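Local structure of putative cell surface hydrolase (Lactobacillus plantarum, 3LP5) at residues 3-9 / 59-65. The protein is of unknown specificity but probably acts as a hydrolase of the alpha/beta-hydrolase fold at the bacterial cell surface. Numbering follows the deposited sequence.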
ATOM      1  N   ARG A   3      -8.439 -14.182  15.081  1.00 29.90           N
ATOM      2  CA  ARG A   3      -9.689 -13.702  14.502  1.00 29.15           C
ATOM      3  C   ARG A   3      -9.572 -12.316  13.902  1.00 26.19           C
ATOM      4  O   ARG A   3     -10.182 -12.067  12.876  1.00 24.91           O
ATOM      5  CB  ARG A   3     -10.851 -13.792  15.495  1.00 29.51           C
ATOM      6  CG  ARG A   3     -11.455 -15.193  15.504  1.00 36.36           C
ATOM      7  CD  ARG A   3     -12.655 -15.431  14.513  1.00 42.82           C
ATOM      8  NE  ARG A   3     -13.263 -16.735  14.818  1.00 46.71           N
ATOM      9  CZ  ARG A   3     -14.004 -17.005  15.907  1.00 49.82           C
ATOM     10  NH1 ARG A   3     -14.278 -16.065  16.815  1.00 50.54           N
ATOM     11  NH2 ARG A   3     -14.490 -18.226  16.094  1.00 50.30           N
ATOM     12  N   MET A   4      -8.818 -11.420  14.544  1.00 24.13           N
ATOM     13  CA  MET A   4      -8.574 -10.081  13.968  1.00 22.14           C
ATOM     14  C   MET A   4      -7.498 -10.179  12.891  1.00 20.90           C
ATOM     15  O   MET A   4      -6.423 -10.792  13.142  1.00 19.83           O
ATOM     16  CB  MET A   4      -8.163  -9.030  15.029  1.00 22.19           C
ATOM     17  CG  MET A   4      -8.014  -7.590  14.492  1.00 22.18           C
ATOM     18  SD  MET A   4      -7.174  -6.374  15.592  1.00 22.66           S
ATOM     19  CE  MET A   4      -5.780  -7.348  16.045  1.00 27.39           C
ATOM     20  N   ALA A   5      -7.812  -9.658  11.692  1.00 17.77           N
ATOM     21  CA  ALA A   5      -6.792  -9.365  10.681  1.00 16.06           C
ATOM     22  C   ALA A   5      -7.006  -7.971  10.101  1.00 14.50           C
ATOM     23  O   ALA A   5      -7.856  -7.769   9.258  1.00 15.16           O
ATOM     24  CB  ALA A   5      -6.751 -10.438   9.566  1.00 16.95           C
ATOM     25  N   PRO A   6      -6.217  -7.000  10.547  1.00 13.36           N
ATOM     26  CA  PRO A   6      -6.477  -5.610  10.211  1.00 12.96           C
ATOM     27  C   PRO A   6      -6.027  -5.348   8.767  1.00 13.12           C
ATOM     28  O   PRO A   6      -5.268  -6.137   8.236  1.00 12.12           O
ATOM     29  CB  PRO A   6      -5.645  -4.852  11.215  1.00 14.01           C
ATOM     30  CG  PRO A   6      -4.478  -5.791  11.533  1.00 13.27           C
ATOM     31  CD  PRO A   6      -5.022  -7.185  11.388  1.00 13.08           C
ATOM     32  N   VAL A   7      -6.610  -4.347   8.110  1.00 11.89           N
ATOM     33  CA  VAL A   7      -6.082  -3.896   6.840  1.00 12.13           C
ATOM     34  C   VAL A   7      -5.259  -2.610   7.164  1.00 11.95           C
ATOM     35  O   VAL A   7      -5.844  -1.560   7.530  1.00 13.54           O
ATOM     36  CB  VAL A   7      -7.189  -3.530   5.884  1.00 11.92           C
ATOM     37  CG1 VAL A   7      -6.608  -3.133   4.510  1.00 11.17           C
ATOM     38  CG2 VAL A   7      -8.155  -4.661   5.756  1.00 15.51           C
ATOM     39  N   ILE A   8      -3.933  -2.684   7.069  1.00 10.90           N
ATOM     40  CA  ILE A   8      -3.057  -1.541   7.425  1.00 11.68           C
ATOM     41  C   ILE A   8      -2.694  -0.682   6.202  1.00 12.74           C
ATOM     42  O   ILE A   8      -2.208  -1.207   5.235  1.00 11.97           O
ATOM     43  CB  ILE A   8      -1.796  -2.033   8.183  1.00 12.34           C
ATOM     44  CG1 ILE A   8      -2.252  -2.923   9.362  1.00 12.10           C
ATOM     45  CG2 ILE A   8      -0.971  -0.827   8.686  1.00  9.35           C
ATOM     46  CD1 ILE A   8      -1.132  -3.743  10.142  1.00 11.96           C
ATOM     47  N   MET A   9      -3.041   0.616   6.221  1.00 12.87           N
ATOM     48  CA  MET A   9      -2.972   1.463   5.024  1.00 13.57           C
ATOM     49  C   MET A   9      -1.987   2.592   5.265  1.00 13.78           C
ATOM     50  O   MET A   9      -2.024   3.260   6.320  1.00 12.70           O
ATOM     51  CB  MET A   9      -4.347   2.059   4.671  1.00 13.28           C
ATOM     52  CG  MET A   9      -5.572   0.973   4.640  1.00 15.55           C
ATOM     53  SD  MET A   9      -7.223   1.781   4.481  1.00 19.53           S
ATOM     54  CE  MET A   9      -7.614   1.838   6.218  1.00 26.45           C
ATOM     55  N   ASN A  59     -13.397  -7.873  13.289  1.00 19.52           N
ATOM     56  CA  ASN A  59     -12.448  -8.854  12.783  1.00 19.82           C
ATOM     57  C   ASN A  59     -11.532  -8.235  11.678  1.00 18.56           C
ATOM     58  O   ASN A  59     -10.511  -8.798  11.342  1.00 17.31           O
ATOM     59  CB  ASN A  59     -13.203 -10.019  12.116  1.00 20.28           C
ATOM     60  CG  ASN A  59     -14.080 -10.827  13.088  1.00 27.16           C
ATOM     61  OD1 ASN A  59     -13.874 -10.838  14.338  1.00 28.57           O
ATOM     62  ND2 ASN A  59     -15.067 -11.561  12.501  1.00 29.71           N
ATOM     63  N   GLU A  60     -11.931  -7.100  11.115  1.00 17.52           N
ATOM     64  CA  GLU A  60     -11.199  -6.497   9.982  1.00 17.97           C
ATOM     65  C   GLU A  60     -11.119  -4.974  10.074  1.00 17.14           C
ATOM     66  O   GLU A  60     -11.704  -4.241   9.244  1.00 16.92           O
ATOM     67  CB  GLU A  60     -11.842  -6.944   8.684  1.00 18.26           C
ATOM     68  CG  GLU A  60     -10.970  -6.760   7.510  1.00 22.98           C
ATOM     69  CD  GLU A  60     -11.542  -7.536   6.352  1.00 31.88           C
ATOM     70  OE1 GLU A  60     -11.062  -8.659   6.094  1.00 31.12           O
ATOM     71  OE2 GLU A  60     -12.539  -7.045   5.760  1.00 35.74           O
ATOM     72  N   PRO A  61     -10.412  -4.470  11.120  1.00 15.93           N
ATOM     73  CA  PRO A  61     -10.343  -3.030  11.242  1.00 15.70           C
ATOM     74  C   PRO A  61      -9.369  -2.435  10.211  1.00 15.54           C
ATOM     75  O   PRO A  61      -8.419  -3.112   9.784  1.00 15.27           O
ATOM     76  CB  PRO A  61      -9.809  -2.821  12.670  1.00 16.05           C
ATOM     77  CG  PRO A  61      -9.049  -4.116  12.964  1.00 16.33           C
ATOM     78  CD  PRO A  61      -9.831  -5.170  12.283  1.00 15.24           C
ATOM     79  N   PHE A  62      -9.655  -1.190   9.818  1.00 13.57           N
ATOM     80  CA  PHE A  62      -8.780  -0.425   8.955  1.00 14.00           C
ATOM     81  C   PHE A  62      -7.872   0.347   9.880  1.00 13.22           C
ATOM     82  O   PHE A  62      -8.348   1.088  10.761  1.00 14.75           O
ATOM     83  CB  PHE A  62      -9.589   0.591   8.127  1.00 14.03           C
ATOM     84  CG  PHE A  62     -10.497  -0.021   7.054  1.00 15.07           C
ATOM     85  CD1 PHE A  62     -10.367  -1.359   6.652  1.00 17.84           C
ATOM     86  CD2 PHE A  62     -11.451   0.778   6.412  1.00 15.38           C
ATOM     87  CE1 PHE A  62     -11.172  -1.912   5.641  1.00 16.10           C
ATOM     88  CE2 PHE A  62     -12.298   0.225   5.413  1.00 16.15           C
ATOM     89  CZ  PHE A  62     -12.153  -1.111   5.035  1.00 16.44           C
ATOM     90  N   ILE A  63      -6.580   0.206   9.708  1.00 13.33           N
ATOM     91  CA  ILE A  63      -5.657   1.011  10.487  1.00 12.99           C
ATOM     92  C   ILE A  63      -4.812   1.891   9.521  1.00 14.14           C
ATOM     93  O   ILE A  63      -4.106   1.345   8.663  1.00 14.33           O
ATOM     94  CB  ILE A  63      -4.805   0.092  11.345  1.00 12.49           C
ATOM     95  CG1 ILE A  63      -5.707  -0.810  12.222  1.00 10.44           C
ATOM     96  CG2 ILE A  63      -3.872   0.926  12.222  1.00 14.14           C
ATOM     97  CD1 ILE A  63      -4.842  -1.873  13.055  1.00 12.58           C
ATOM     98  N   VAL A  64      -4.920   3.234   9.611  1.00 13.07           N
ATOM     99  CA  VAL A  64      -4.114   4.110   8.755  1.00 13.91           C
ATOM    100  C   VAL A  64      -2.876   4.424   9.549  1.00 14.24           C
ATOM    101  O   VAL A  64      -2.980   4.805  10.723  1.00 15.21           O
ATOM    102  CB  VAL A  64      -4.850   5.438   8.436  1.00 13.90           C
ATOM    103  CG1 VAL A  64      -3.952   6.446   7.584  1.00 15.99           C
ATOM    104  CG2 VAL A  64      -6.137   5.132   7.690  1.00 14.82           C
ATOM    105  N   ILE A  65      -1.716   4.276   8.935  1.00 12.65           N
ATOM    106  CA  ILE A  65      -0.464   4.699   9.553  1.00 12.87           C
ATOM    107  C   ILE A  65       0.198   5.706   8.641  1.00 13.59           C
ATOM    108  O   ILE A  65       0.592   5.335   7.525  1.00 13.87           O
ATOM    109  CB  ILE A  65       0.518   3.503   9.805  1.00 11.30           C
ATOM    110  CG1 ILE A  65      -0.143   2.450  10.689  1.00 13.09           C
ATOM    111  CG2 ILE A  65       1.858   4.041  10.427  1.00 13.76           C
ATOM    112  CD1 ILE A  65       0.684   1.224  10.882  1.00 11.72           C
TER
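V7 and F62, I8 and I63, and M9 and V64 pair as neighbours in two parallel strands, whose short axes diverge by 23°. The evidence is a run of backbone bonds of alternating direction: V7 N gives to P61 O at 2.8 Å, V7 O receives I63 N, I63 O receives M9 N, and M9 O receives I65 N. Ahead of the strands A5 N already reaches N59 O at 2.9 Å, so the pairing begins before the regular sheet does.

M9 can be followed atom by atom. Its CB rises on the face shared with V7, F62 and V64, 4.1 Å from I63 O. CG stands anti to the carbonyl carbon, and an extended chi2 carries SD outward. There M9 SD lies 5.0 Å from the centre of the F62 ring and 27° off its normal, an oblique Met-aromatic contact. The bend of M9 at chi3 (-95°) then turns CE back over the neighbouring strand, between F62 and V64 CG2; its modelled approach to F62 is too close to be trusted in detail. On the same side of the F62 ring, nearer CD1, V7 lies alongside and points the same way, with V7 CB 3.9 Å from F62 CD1.

Away from M9, contacts between aliphatic side chains also join the two segments: P6 CB meets I63 CD1 at 3.6 Å, and I8 CG2 presses on I65 CD1 at 3.4 Å, tighter than usual for carbons.

In the fold, these are adjacent central strands of the alpha/beta-hydrolase sheet, flanked by strand 37-42 beyond 62-67 and strand 99-105 beyond 7-10. Helix 17-30 packs on the M9 and F62 face through F20, I24 and L27, while F88 and L84 of helix 74-92 cover I8 and I65 on the other.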